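Cortical-lytic enzyme (Clostridium perfringens, PDB 5JIP) is a muramidase of glycoside hydrolase family 25 that takes part in hydrolysis of the spore cortex peptidoglycan during germination. Local coordinates at residues S84-I87 against Q88-F92. Numbering follows the deposited sequence.
Sequences SAVI and QADQF
Ile-87 and Gln-91 run alongside each other one turn apart on helix 83-100. The branch methyl CG2 of Ile-87 does the touching, 3.6 Å from NE2 of the Gln-91 amide. With chi1 at -71°, CG1 sits beside the backbone N, which leaves CG2 beside the carbonyl carbon, on the side of Gln-91. Gln-91 runs extended beyond CG, and its CG rests 3.2 Å from Ile-87 O. Val-86 and Asp-90 make a similar but looser pair, with CG1 of Val-86 4.0 Å from Asp-90 OD2. Gln-88 passes Ser-84 with CB and CG each 3.4 Å from Ser-84 O. Backbone bonds from Gln-88 N, Ala-89 N, Asp-90 N and Gln-91 N to the carbonyls four residues earlier form regular alpha-helix. This helix links parallel strands 70-75 and 111-113 in a beta-alpha-beta unit of the TIM-barrel-like domain. The side-chain contacts between turns are van der Waals only. The buried Gln-88 amide is satisfied at both ends, hydrogen-bonded through OE1 to His-74 NE2 on strand 70-75 and through NE2 to Lys-77 O just after it. Asp-90 OD1 forms a salt bridge to Arg-137 on helix 124-142, which probably balances its charge and joins the two helices.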
loop_
_atom_site.group_PDB
_atom_site.type_symbol
_atom_site.label_atom_id
_atom_site.label_comp_id
_atom_site.label_asym_id
_atom_site.label_seq_id
_atom_site.Cartn_x
_atom_site.Cartn_y
_atom_site.Cartn_z
ATOM N N SER A 84 -7.948 0.249 -32.508
ATOM C CA SER A 84 -6.796 1.131 -32.689
ATOM C C SER A 84 -6.140 1.487 -31.361
ATOM O O SER A 84 -4.948 1.840 -31.340
ATOM C CB SER A 84 -7.197 2.419 -33.425
ATOM O OG SER A 84 -8.076 3.212 -32.664
ATOM N N ALA A 85 -6.876 1.374 -30.251
ATOM C CA ALA A 85 -6.253 1.587 -28.947
ATOM C C ALA A 85 -5.317 0.439 -28.603
ATOM O O ALA A 85 -4.225 0.660 -28.055
ATOM C CB ALA A 85 -7.313 1.765 -27.869
ATOM N N VAL A 86 -5.722 -0.789 -28.937
ATOM C CA VAL A 86 -4.855 -1.945 -28.731
ATOM C C VAL A 86 -3.636 -1.853 -29.635
ATOM O O VAL A 86 -2.511 -2.123 -29.211
ATOM C CB VAL A 86 -5.646 -3.245 -28.982
ATOM C CG1 VAL A 86 -4.756 -4.459 -28.873
ATOM C CG2 VAL A 86 -6.799 -3.352 -28.020
ATOM N N ILE A 87 -3.838 -1.489 -30.904
ATOM C CA ILE A 87 -2.709 -1.377 -31.828
ATOM C C ILE A 87 -1.710 -0.342 -31.341
ATOM O O ILE A 87 -0.493 -0.576 -31.357
ATOM C CB ILE A 87 -3.205 -1.040 -33.242
ATOM C CG1 ILE A 87 -3.916 -2.258 -33.824
ATOM C CG2 ILE A 87 -2.047 -0.550 -34.133
ATOM C CD1 ILE A 87 -4.763 -1.914 -35.020
ATOM N N GLN A 88 -2.195 0.840 -30.963
ATOM C CA GLN A 88 -1.275 1.880 -30.533
ATOM C C GLN A 88 -0.588 1.498 -29.235
ATOM O O GLN A 88 0.613 1.744 -29.080
ATOM C CB GLN A 88 -1.988 3.212 -30.405
ATOM C CG GLN A 88 -2.248 3.836 -31.777
ATOM C CD GLN A 88 -3.047 5.096 -31.711
ATOM O OE1 GLN A 88 -2.725 6.028 -30.961
ATOM N NE2 GLN A 88 -4.091 5.155 -32.529
ATOM N N ALA A 89 -1.312 0.870 -28.304
ATOM C CA ALA A 89 -0.648 0.414 -27.084
ATOM C C ALA A 89 0.447 -0.599 -27.403
ATOM O O ALA A 89 1.558 -0.526 -26.855
ATOM C CB ALA A 89 -1.655 -0.186 -26.101
ATOM N N ASP A 90 0.169 -1.548 -28.298
ATOM C CA ASP A 90 1.196 -2.521 -28.647
ATOM C C ASP A 90 2.383 -1.850 -29.324
ATOM O O ASP A 90 3.527 -2.255 -29.112
ATOM C CB ASP A 90 0.627 -3.611 -29.557
ATOM C CG ASP A 90 -0.236 -4.621 -28.809
ATOM O OD1 ASP A 90 -0.281 -4.616 -27.557
ATOM O OD2 ASP A 90 -0.876 -5.439 -29.483
ATOM N N GLN A 91 2.127 -0.840 -30.164
ATOM C CA GLN A 91 3.222 -0.148 -30.849
ATOM C C GLN A 91 4.089 0.615 -29.860
ATOM O O GLN A 91 5.323 0.606 -29.961
ATOM C CB GLN A 91 2.660 0.811 -31.895
ATOM C CG GLN A 91 2.046 0.124 -33.124
ATOM C CD GLN A 91 1.202 1.077 -33.978
ATOM O OE1 GLN A 91 0.659 2.058 -33.480
ATOM N NE2 GLN A 91 1.082 0.776 -35.258
ATOM N N PHE A 92 3.450 1.295 -28.910
ATOM C CA PHE A 92 4.161 2.025 -27.868
ATOM C C PHE A 92 5.040 1.087 -27.039
ATOM O O PHE A 92 6.212 1.388 -26.775
ATOM C CB PHE A 92 3.120 2.748 -27.018
ATOM C CG PHE A 92 3.681 3.654 -25.945
ATOM C CD1 PHE A 92 4.843 4.392 -26.136
ATOM C CD2 PHE A 92 3.000 3.784 -24.741
ATOM C CE1 PHE A 92 5.311 5.233 -25.142
ATOM C CE2 PHE A 92 3.471 4.623 -23.750
ATOM C CZ PHE A 92 4.626 5.346 -23.941
#